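Long-range contacts in dextranase (Pseudarthrobacter oxydans, PDB 6NZS), which hydrolyses internal (1->6)-alpha-D-glucosidic linkages in dextran: residues D322-L327 and T350-V355; M315-S320 and V343-E348; I371-G376 and V398-T403; V251-L256 and Q275-G280. One frame throughout, in Å; residues are numbered along the deposited sequence.

Overall arrangement
All four contacts join neighbouring coils of the parallel beta-helix. Contacts 4 and 1 lie in one wall, with centres about 14 Å apart, and meet directly where Lys326 O accepts a bond from Tyr276 N at 2.8 Å. Contact 2 belongs to a second wall; its centre is about 10 Å from that of contact 1, and Asp322 OD1 to Asn347 ND2 (2.9 Å) ties the two at the turn after strand 316-320. Contact 3 follows one coil on, about 12 Å from contact 1 between centres, and packs Leu373 CD2 against Met353 CE at 3.5 Å. Contacts 3 and 4 do not touch: their nearest atoms are about 10 Å apart.

Contact 1 (D322-L327 and T350-V355); sequences DAEQKL and TFHMNV
Gln325 and Phe351 sit abreast on neighbouring parallel strands, both turned to the sheet face that also carries Leu327 and Met353. Gln325 CB lies 3.7 Å from Thr350 O and 4.0 Å from Phe351 CD1. CG stands anti to the carbonyl carbon (chi1 -66°), and the chain stays extended to the amide. There OE1 comes in at the edge of the Phe351 ring, 3.9 Å from CD1, with the amide and ring planes nearly perpendicular (87°). The amide is fixed from outside the pair: OE1 accepts from Ala321 N and NE2 donates to Gln273 O. Further along the ring, Leu327 CB packs on Phe351 CE2 at 3.8 Å. Leu327 also lies on Phe318 and Phe342 of the adjoining wall.

On the reverse face, Glu324 CG meets the edge of the His352 imidazole, 3.8 Å from CD2. The two side chains cross at about a right angle, while His352 ND1 is bonded to Lys375 O of the next coil. A ladder of backbone bonds runs between the strands: Gln325 N to Thr350 O, His352 N to Gln325 O (2.9 Å and almost straight, 175°), Leu327 N to His352 O, and Asn354 N to Leu327 O at 2.8 Å. Gln325 and Leu327 use both N and O toward this neighbour, while Lys326 between them bonds Ser274 and Tyr276 on the other side. Parallel strands from successive coils in exact step, with mostly apolar residues, Leu327, Phe351 and Met353 here, stacked on the inner face, are the mark of the right-handed parallel beta-helix of glycoside hydrolase family 49.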
# COMPACT_ATOMS: atom_id res chain seq x y z
N ASP A 322 4.85 -18.54 -21.29
CA ASP A 322 5.68 -19.57 -20.68
C ASP A 322 7.14 -19.13 -20.61
O ASP A 322 7.85 -19.44 -19.65
CB ASP A 322 5.55 -20.89 -21.44
CG ASP A 322 4.33 -21.67 -21.02
OD1 ASP A 322 3.82 -21.45 -19.91
OD2 ASP A 322 3.88 -22.53 -21.82
N ALA A 323 7.61 -18.39 -21.63
CA ALA A 323 8.98 -17.93 -21.65
C ALA A 323 9.27 -17.03 -20.45
O ALA A 323 8.38 -16.35 -19.92
CB ALA A 323 9.26 -17.14 -22.94
N GLU A 324 10.53 -17.05 -20.02
CA GLU A 324 10.98 -16.21 -18.92
C GLU A 324 10.90 -14.74 -19.32
O GLU A 324 11.36 -14.35 -20.40
CB GLU A 324 12.43 -16.56 -18.56
CG GLU A 324 13.07 -15.64 -17.53
CD GLU A 324 14.55 -15.94 -17.30
OE1 GLU A 324 15.40 -15.12 -17.71
OE2 GLU A 324 14.85 -17.01 -16.72
N GLN A 325 10.34 -13.91 -18.43
CA GLN A 325 10.15 -12.50 -18.71
C GLN A 325 10.45 -11.71 -17.45
O GLN A 325 10.43 -12.25 -16.34
CB GLN A 325 8.70 -12.21 -19.13
CG GLN A 325 8.29 -12.84 -20.46
CD GLN A 325 6.79 -12.85 -20.64
OE1 GLN A 325 6.08 -13.59 -19.96
NE2 GLN A 325 6.29 -12.00 -21.53
N LYS A 326 10.73 -10.43 -17.63
CA LYS A 326 11.03 -9.53 -16.52
C LYS A 326 10.21 -8.26 -16.65
O LYS A 326 9.89 -7.82 -17.76
CB LYS A 326 12.51 -9.16 -16.49
CG LYS A 326 13.43 -10.36 -16.29
CD LYS A 326 14.88 -9.95 -16.46
CE LYS A 326 15.55 -9.76 -15.11
NZ LYS A 326 16.91 -10.37 -15.09
N LEU A 327 9.87 -7.68 -15.51
CA LEU A 327 9.24 -6.36 -15.44
C LEU A 327 10.01 -5.53 -14.43
O LEU A 327 10.21 -5.97 -13.30
CB LEU A 327 7.79 -6.46 -14.98
CG LEU A 327 7.15 -5.15 -14.49
CD1 LEU A 327 6.96 -4.20 -15.66
CD2 LEU A 327 5.82 -5.42 -13.80
N THR A 350 7.03 -17.45 -14.39
CA THR A 350 8.04 -16.96 -15.33
C THR A 350 7.88 -15.48 -15.62
O THR A 350 8.12 -15.01 -16.73
CB THR A 350 8.05 -17.78 -16.62
OG1 THR A 350 6.79 -17.62 -17.28
CG2 THR A 350 8.28 -19.26 -16.33
N PHE A 351 7.48 -14.70 -14.62
CA PHE A 351 7.28 -13.25 -14.77
C PHE A 351 7.94 -12.57 -13.57
O PHE A 351 7.31 -12.37 -12.53
CB PHE A 351 5.81 -12.90 -14.89
CG PHE A 351 5.57 -11.53 -15.44
CD1 PHE A 351 5.54 -11.30 -16.81
CD2 PHE A 351 5.38 -10.45 -14.58
CE1 PHE A 351 5.33 -10.04 -17.32
CE2 PHE A 351 5.16 -9.18 -15.08
CZ PHE A 351 5.14 -8.97 -16.45
N HIS A 352 9.20 -12.20 -13.72
CA HIS A 352 10.04 -11.83 -12.59
C HIS A 352 10.09 -10.32 -12.44
O HIS A 352 10.57 -9.62 -13.33
CB HIS A 352 11.43 -12.44 -12.78
CG HIS A 352 11.38 -13.91 -13.06
ND1 HIS A 352 10.84 -14.81 -12.17
CD2 HIS A 352 11.75 -14.62 -14.14
CE1 HIS A 352 10.90 -16.03 -12.69
NE2 HIS A 352 11.45 -15.94 -13.89
N MET A 353 9.60 -9.84 -11.30
CA MET A 353 9.39 -8.41 -11.10
C MET A 353 10.51 -7.81 -10.27
O MET A 353 11.00 -8.42 -9.31
CB MET A 353 8.06 -8.18 -10.38
CG MET A 353 6.88 -8.71 -11.17
SD MET A 353 5.40 -8.87 -10.17
CE MET A 353 5.32 -7.23 -9.45
N ASN A 354 10.91 -6.60 -10.64
CA ASN A 354 11.89 -5.81 -9.89
C ASN A 354 11.20 -4.48 -9.61
O ASN A 354 11.16 -3.60 -10.48
CB ASN A 354 13.17 -5.63 -10.71
CG ASN A 354 14.21 -4.79 -10.01
OD1 ASN A 354 14.10 -4.50 -8.82
ND2 ASN A 354 15.24 -4.39 -10.75
N VAL A 355 10.66 -4.34 -8.39
CA VAL A 355 9.82 -3.22 -8.01
C VAL A 355 10.61 -2.33 -7.06
O VAL A 355 11.16 -2.83 -6.07
CB VAL A 355 8.53 -3.70 -7.33
CG1 VAL A 355 7.62 -2.52 -7.03
CG2 VAL A 355 7.80 -4.72 -8.21

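Contact 2 (M315-S320 and V343-E348)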
# COMPACT_ATOMS: atom_id res chain seq x y z
N MET A 315 -5.20 -1.13 -12.29
CA MET A 315 -4.34 -0.01 -12.64
C MET A 315 -3.20 -0.45 -13.56
O MET A 315 -2.85 0.27 -14.51
CB MET A 315 -3.82 0.69 -11.39
CG MET A 315 -4.91 1.37 -10.55
SD MET A 315 -5.84 2.64 -11.44
CE MET A 315 -4.55 3.86 -11.72
N LEU A 316 -2.64 -1.63 -13.30
CA LEU A 316 -1.58 -2.21 -14.11
C LEU A 316 -1.83 -3.70 -14.25
O LEU A 316 -2.03 -4.40 -13.25
CB LEU A 316 -0.21 -1.99 -13.46
CG LEU A 316 0.26 -0.54 -13.35
CD1 LEU A 316 1.49 -0.48 -12.46
CD2 LEU A 316 0.53 0.06 -14.71
N GLN A 317 -1.80 -4.20 -15.49
CA GLN A 317 -2.02 -5.62 -15.73
C GLN A 317 -1.08 -6.10 -16.82
O GLN A 317 -0.84 -5.38 -17.80
CB GLN A 317 -3.48 -5.91 -16.13
CG GLN A 317 -3.70 -7.35 -16.59
CD GLN A 317 -5.16 -7.73 -16.63
OE1 GLN A 317 -6.00 -7.06 -16.03
NE2 GLN A 317 -5.47 -8.81 -17.35
N PHE A 318 -0.55 -7.30 -16.64
CA PHE A 318 0.39 -7.90 -17.58
C PHE A 318 -0.02 -9.33 -17.89
O PHE A 318 -0.76 -9.96 -17.13
CB PHE A 318 1.80 -7.91 -17.00
CG PHE A 318 2.37 -6.54 -16.83
CD1 PHE A 318 2.11 -5.80 -15.69
CD2 PHE A 318 3.16 -6.00 -17.82
CE1 PHE A 318 2.64 -4.52 -15.55
CE2 PHE A 318 3.69 -4.74 -17.68
CZ PHE A 318 3.43 -4.00 -16.55
N ALA A 319 0.49 -9.82 -19.01
CA ALA A 319 0.31 -11.21 -19.43
C ALA A 319 1.68 -11.87 -19.47
O ALA A 319 2.62 -11.31 -20.04
CB ALA A 319 -0.35 -11.27 -20.81
N SER A 320 1.78 -13.06 -18.88
CA SER A 320 3.04 -13.79 -18.80
C SER A 320 2.97 -15.01 -19.70
O SER A 320 2.10 -15.87 -19.52
CB SER A 320 3.34 -14.22 -17.36
OG SER A 320 4.54 -14.99 -17.30
N VAL A 343 -2.00 -6.99 -11.34
CA VAL A 343 -2.17 -8.43 -11.55
C VAL A 343 -1.40 -8.86 -12.79
O VAL A 343 -1.18 -8.09 -13.73
CB VAL A 343 -3.65 -8.86 -11.65
CG1 VAL A 343 -4.23 -8.51 -13.02
CG2 VAL A 343 -3.81 -10.35 -11.36
N VAL A 344 -0.96 -10.12 -12.76
CA VAL A 344 -0.36 -10.78 -13.91
C VAL A 344 -1.13 -12.08 -14.10
O VAL A 344 -1.35 -12.82 -13.14
CB VAL A 344 1.13 -11.09 -13.66
CG1 VAL A 344 1.71 -11.86 -14.85
CG2 VAL A 344 1.91 -9.82 -13.39
N TYR A 345 -1.55 -12.34 -15.33
CA TYR A 345 -2.17 -13.61 -15.68
C TYR A 345 -1.29 -14.32 -16.69
O TYR A 345 -0.57 -13.68 -17.46
CB TYR A 345 -3.55 -13.40 -16.29
CG TYR A 345 -4.58 -12.93 -15.29
CD1 TYR A 345 -4.88 -13.68 -14.16
CD2 TYR A 345 -5.27 -11.75 -15.49
CE1 TYR A 345 -5.83 -13.25 -13.25
CE2 TYR A 345 -6.21 -11.31 -14.59
CZ TYR A 345 -6.49 -12.06 -13.47
OH TYR A 345 -7.44 -11.63 -12.57
N GLY A 346 -1.36 -15.65 -16.68
CA GLY A 346 -0.53 -16.48 -17.54
C GLY A 346 0.34 -17.41 -16.71
O GLY A 346 -0.12 -17.99 -15.72
N ASN A 347 1.59 -17.55 -17.11
CA ASN A 347 2.52 -18.37 -16.35
C ASN A 347 3.02 -17.54 -15.17
O ASN A 347 3.89 -16.68 -15.33
CB ASN A 347 3.67 -18.86 -17.22
CG ASN A 347 4.51 -19.91 -16.51
OD1 ASN A 347 4.75 -19.81 -15.30
ND2 ASN A 347 4.94 -20.92 -17.25
N GLU A 348 2.48 -17.82 -13.99
CA GLU A 348 2.83 -17.07 -12.79
C GLU A 348 4.23 -17.39 -12.27
O GLU A 348 4.68 -16.74 -11.32
CB GLU A 348 1.77 -17.29 -11.71
CG GLU A 348 0.38 -16.87 -12.17
CD GLU A 348 -0.69 -17.01 -11.09
OE1 GLU A 348 -0.40 -17.56 -10.01
OE2 GLU A 348 -1.84 -16.58 -11.33
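Gln317 and Tyr345 meet on the sheet face they share with Val343. Five backbone hydrogen bonds join the two parallel strands and the turn beyond them. Val343 N to Leu316 O, Phe318 N to Val343 O, Tyr345 N to Phe318 O and Ser320 N to Tyr345 O (2.8 Å) form the regular ladder; Asn347 N to Ser320 O (3.0 Å) carries it past the strand end.

Among side-chain polar contacts, the hydroxyl of Ser320 leads. OG stands anti to the backbone N (chi1 177°) and donates to Asn347 O at 2.7 Å. Ser320 therefore grips the turn with both its carbonyl and its hydroxyl. Gly346, just ahead of Asn347, has its CA 3.3 Å from Ser320 O, in a backbone conformation that calls for glycine.

Packing does the rest. Gln317 runs alongside Val343, its CG 3.8 Å from Val343 CG1, and its NE2 then reaches the edge of the tyrosine ring, 3.5 Å from Tyr345 CD2. The amide and ring planes are 77° apart. An alanine at Gln317 would probably open a gap beside Val343 CG1 and leave that edge of the Tyr345 ring less supported. On the reverse face Phe318 CB touches Val344 CG2 at 4.1 Å.

The chemistry implies a division of labour: backbone bonds set the step between coils, side chains pack on both faces, and the serine hydroxyl pins the turn where regular strand pairing stops.

Contact 3 (I371-G376 and V398-T403)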
# COMPACT_ATOMS: atom_id res chain seq x y z
N ILE A 371 0.24 -5.02 -3.74
CA ILE A 371 0.92 -5.71 -4.83
C ILE A 371 0.98 -7.21 -4.58
O ILE A 371 1.07 -7.68 -3.44
CB ILE A 371 2.31 -5.10 -5.07
CG1 ILE A 371 2.85 -5.48 -6.46
CG2 ILE A 371 3.27 -5.51 -3.95
CD1 ILE A 371 4.01 -4.62 -6.93
N GLU A 372 0.94 -7.96 -5.67
CA GLU A 372 1.23 -9.38 -5.68
C GLU A 372 2.52 -9.57 -6.47
O GLU A 372 2.56 -9.28 -7.68
CB GLU A 372 0.08 -10.16 -6.32
CG GLU A 372 0.27 -11.68 -6.33
CD GLU A 372 -0.95 -12.44 -6.83
OE1 GLU A 372 -2.07 -11.86 -6.82
OE2 GLU A 372 -0.79 -13.62 -7.23
N LEU A 373 3.58 -10.00 -5.79
CA LEU A 373 4.86 -10.26 -6.43
C LEU A 373 4.90 -11.72 -6.88
O LEU A 373 4.70 -12.63 -6.07
CB LEU A 373 6.01 -9.94 -5.48
CG LEU A 373 6.08 -8.47 -5.07
CD1 LEU A 373 6.93 -8.32 -3.83
CD2 LEU A 373 6.66 -7.64 -6.20
N TYR A 374 5.14 -11.93 -8.17
CA TYR A 374 5.14 -13.27 -8.73
C TYR A 374 6.48 -13.96 -8.47
O TYR A 374 7.44 -13.35 -7.99
CB TYR A 374 4.67 -13.22 -10.19
CG TYR A 374 3.20 -12.84 -10.23
CD1 TYR A 374 2.80 -11.50 -10.09
CD2 TYR A 374 2.21 -13.80 -10.31
CE1 TYR A 374 1.45 -11.15 -10.07
CE2 TYR A 374 0.86 -13.45 -10.30
CZ TYR A 374 0.49 -12.12 -10.17
OH TYR A 374 -0.86 -11.79 -10.16
N LYS A 375 6.54 -15.26 -8.76
CA LYS A 375 7.69 -16.06 -8.34
C LYS A 375 9.00 -15.43 -8.81
O LYS A 375 9.13 -15.01 -9.96
CB LYS A 375 7.57 -17.48 -8.91
CG LYS A 375 8.73 -18.37 -8.48
CD LYS A 375 8.58 -19.79 -9.02
CE LYS A 375 9.75 -20.64 -8.57
NZ LYS A 375 9.55 -22.07 -8.92
N GLY A 376 9.97 -15.33 -7.90
CA GLY A 376 11.27 -14.83 -8.27
C GLY A 376 11.26 -13.34 -8.51
O GLY A 376 11.71 -12.86 -9.56
N VAL A 398 10.34 -14.79 -3.23
CA VAL A 398 9.95 -13.38 -3.21
C VAL A 398 10.69 -12.71 -2.06
O VAL A 398 10.74 -13.26 -0.95
CB VAL A 398 8.43 -13.21 -3.09
CG1 VAL A 398 8.06 -11.76 -2.75
CG2 VAL A 398 7.73 -13.66 -4.38
N THR A 399 11.26 -11.54 -2.33
CA THR A 399 12.00 -10.78 -1.33
C THR A 399 11.49 -9.34 -1.31
O THR A 399 11.42 -8.71 -2.37
CB THR A 399 13.50 -10.81 -1.63
OG1 THR A 399 13.93 -12.17 -1.68
CG2 THR A 399 14.29 -10.08 -0.55
N ILE A 400 11.13 -8.84 -0.13
CA ILE A 400 10.64 -7.48 0.05
C ILE A 400 11.45 -6.81 1.15
O ILE A 400 11.68 -7.42 2.20
CB ILE A 400 9.15 -7.47 0.45
CG1 ILE A 400 8.29 -8.13 -0.62
CG2 ILE A 400 8.67 -6.04 0.71
CD1 ILE A 400 6.82 -8.25 -0.23
N ASP A 401 11.86 -5.56 0.93
CA ASP A 401 12.52 -4.78 1.97
C ASP A 401 12.01 -3.35 1.97
O ASP A 401 11.77 -2.76 0.91
CB ASP A 401 14.05 -4.75 1.81
CG ASP A 401 14.73 -4.02 2.94
OD1 ASP A 401 14.56 -4.43 4.10
OD2 ASP A 401 15.42 -3.01 2.69
N ASN A 402 11.89 -2.77 3.17
CA ASN A 402 11.68 -1.34 3.34
C ASN A 402 10.33 -0.87 2.79
O ASN A 402 10.27 -0.06 1.85
CB ASN A 402 12.85 -0.54 2.73
CG ASN A 402 12.81 0.92 3.11
OD1 ASN A 402 12.22 1.30 4.13
ND2 ASN A 402 13.45 1.75 2.29
N THR A 403 9.26 -1.37 3.39
CA THR A 403 7.89 -1.04 3.00
C THR A 403 7.24 -0.24 4.12
O THR A 403 7.16 -0.72 5.26
CB THR A 403 7.06 -2.31 2.79
OG1 THR A 403 7.79 -3.29 2.03
CG2 THR A 403 5.77 -1.99 2.05
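Leu373 points its side chain at the inward-facing pair Val398 and Ile400, and these three carry the contact, which is wholly van der Waals between the two segments. Leu373 and Ile400 lie aslant. The leucine CG is anti to its carbonyl carbon (chi1 -63°), and the CD1 branch beyond it presses on the isoleucine. That methyl lies 3.5 Å from Ile400 CG1, tighter than usual for two carbons, and 3.6 Å from Ile400 CD1, so it bears on the whole CG1-CD1 arm.

Val398 uses its two branches differently. CG1, anti to the backbone N (chi1 167°), meets the leucine itself, 3.8 Å from Leu373 CD1 and 3.9 Å from Leu373 CB. CG2 instead lies against polypeptide backbone, 3.6 Å from both Leu373 O and Tyr374 O. The valine is thus wedged between a side chain and the two carbonyls that follow one another along the turn.

Tyr374 turns its side chain away from Val398, and its OH is bonded to Val344 N in the preceding coil. Past it the chain bends through Gly376, whose positive phi (73°) favours glycine. Leu373 also touches Met353 and Val355, while Val398 and Ile400 pack on Met393, extending the apolar layer in both directions. Aliphatic residues from successive coils, meeting across a corner between two walls, build the hydrophobic interior characteristic of a parallel beta-helix.

Contact 4 (V251-L256 and Q275-G280)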
# COMPACT_ATOMS: atom_id res chain seq x y z
N VAL A 251 4.71 -2.26 -27.67
CA VAL A 251 5.02 -1.38 -26.54
C VAL A 251 5.69 -2.19 -25.43
O VAL A 251 5.11 -3.14 -24.89
CB VAL A 251 3.76 -0.68 -26.02
CG1 VAL A 251 4.11 0.17 -24.81
CG2 VAL A 251 3.16 0.18 -27.12
N LYS A 252 6.91 -1.80 -25.07
CA LYS A 252 7.66 -2.47 -24.02
C LYS A 252 7.90 -1.59 -22.81
O LYS A 252 8.40 -2.09 -21.79
CB LYS A 252 9.01 -2.96 -24.57
CG LYS A 252 9.95 -1.83 -24.99
CD LYS A 252 11.21 -2.33 -25.70
CE LYS A 252 12.19 -1.17 -25.92
NZ LYS A 252 13.41 -1.58 -26.67
N TRP A 253 7.57 -0.31 -22.88
CA TRP A 253 7.94 0.63 -21.83
C TRP A 253 6.93 1.76 -21.79
O TRP A 253 6.66 2.38 -22.82
CB TRP A 253 9.33 1.19 -22.16
CG TRP A 253 10.08 1.88 -21.04
CD1 TRP A 253 9.57 2.42 -19.89
CD2 TRP A 253 11.49 2.10 -21.00
NE1 TRP A 253 10.59 2.95 -19.13
CE2 TRP A 253 11.78 2.77 -19.79
CE3 TRP A 253 12.54 1.79 -21.87
CZ2 TRP A 253 13.08 3.13 -19.44
CZ3 TRP A 253 13.83 2.15 -21.52
CH2 TRP A 253 14.09 2.82 -20.31
N VAL A 254 6.37 2.02 -20.61
CA VAL A 254 5.59 3.23 -20.34
C VAL A 254 6.36 4.04 -19.31
O VAL A 254 6.74 3.52 -18.26
CB VAL A 254 4.18 2.88 -19.84
CG1 VAL A 254 3.49 4.14 -19.31
CG2 VAL A 254 3.37 2.24 -20.96
N TYR A 255 6.63 5.31 -19.63
CA TYR A 255 7.42 6.18 -18.78
C TYR A 255 6.57 7.38 -18.38
O TYR A 255 6.02 8.07 -19.25
CB TYR A 255 8.69 6.65 -19.50
CG TYR A 255 9.50 7.60 -18.65
CD1 TYR A 255 10.17 7.15 -17.52
CD2 TYR A 255 9.58 8.95 -18.95
CE1 TYR A 255 10.89 8.01 -16.72
CE2 TYR A 255 10.31 9.83 -18.16
CZ TYR A 255 10.96 9.35 -17.04
OH TYR A 255 11.67 10.22 -16.23
N LEU A 256 6.48 7.64 -17.08
CA LEU A 256 5.78 8.80 -16.53
C LEU A 256 6.83 9.72 -15.94
O LEU A 256 7.40 9.42 -14.88
CB LEU A 256 4.77 8.38 -15.45
CG LEU A 256 3.78 7.26 -15.77
CD1 LEU A 256 2.80 7.10 -14.61
CD2 LEU A 256 3.03 7.54 -17.05
N GLN A 275 11.19 -8.17 -21.79
CA GLN A 275 11.37 -7.19 -20.73
C GLN A 275 10.33 -6.09 -20.87
O GLN A 275 10.24 -5.44 -21.91
CB GLN A 275 12.77 -6.57 -20.79
CG GLN A 275 12.98 -5.39 -19.82
CD GLN A 275 13.31 -5.86 -18.42
OE1 GLN A 275 14.29 -6.57 -18.20
NE2 GLN A 275 12.48 -5.47 -17.45
N TYR A 276 9.55 -5.88 -19.80
CA TYR A 276 8.59 -4.80 -19.71
C TYR A 276 9.10 -3.78 -18.70
O TYR A 276 9.83 -4.13 -17.76
CB TYR A 276 7.23 -5.31 -19.22
CG TYR A 276 6.55 -6.24 -20.20
CD1 TYR A 276 5.79 -5.74 -21.25
CD2 TYR A 276 6.68 -7.61 -20.09
CE1 TYR A 276 5.18 -6.58 -22.16
CE2 TYR A 276 6.08 -8.47 -21.00
CZ TYR A 276 5.33 -7.94 -22.03
OH TYR A 276 4.73 -8.79 -22.95
N LYS A 277 8.73 -2.52 -18.90
CA LYS A 277 9.10 -1.47 -17.95
C LYS A 277 7.94 -0.51 -17.79
O LYS A 277 7.35 -0.06 -18.78
CB LYS A 277 10.33 -0.68 -18.43
CG LYS A 277 11.63 -1.47 -18.38
CD LYS A 277 12.81 -0.63 -18.86
CE LYS A 277 14.12 -1.39 -18.67
NZ LYS A 277 15.29 -0.69 -19.28
N VAL A 278 7.61 -0.20 -16.54
CA VAL A 278 6.75 0.93 -16.22
C VAL A 278 7.54 1.72 -15.18
O VAL A 278 7.74 1.22 -14.07
CB VAL A 278 5.39 0.49 -15.66
CG1 VAL A 278 4.59 1.69 -15.20
CG2 VAL A 278 4.62 -0.32 -16.72
N THR A 279 8.06 2.88 -15.56
CA THR A 279 8.98 3.60 -14.70
C THR A 279 8.67 5.09 -14.71
O THR A 279 7.88 5.57 -15.53
CB THR A 279 10.45 3.39 -15.12
OG1 THR A 279 10.68 4.00 -16.40
CG2 THR A 279 10.78 1.91 -15.20
N GLY A 280 9.28 5.80 -13.79
CA GLY A 280 9.26 7.25 -13.72
C GLY A 280 8.55 7.76 -12.48
O GLY A 280 7.64 7.13 -11.95
O HOH W 1 11.34 -2.68 -21.69
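Lys277 lies across one face of Trp253 on the adjacent parallel strand of the beta-helix, and this pair with Thr279 makes the tight side of the contact. Lys277 is fully extended beyond CG, which carries it across the indole: CB sits 3.5 Å from Trp253 CD1, and CD makes a CH-pi contact 3.6 Å from the centre of the six-membered ring. NZ adds an off-centre cation-pi contact at 4.2 Å from that centre, but its hydrogen bond goes to Arg201 O. Arg201 and Leu202 end the helix 196-202, whose Leu202 O also bonds Thr279 OG1. An alanine at Trp253 would probably leave the Lys277 chain without its flat support and Thr279 OG1 without the indole donor. Close by, Tyr255 CE1 packs on Gly280 CA at 3.5 Å, a place where any side chain would collide with the ring.

The other end is looser. Lys252 and Gln275 are partly exposed, and their carbonyls are bridged by one water, which donates to Lys252 O and to Gln275 O at 3.0 Å each. The indole, by contrast, is held in its own plane: Trp253 NE1 donates to Thr279 OG1 at 2.9 Å, with an angle of 165° at the hydrogen.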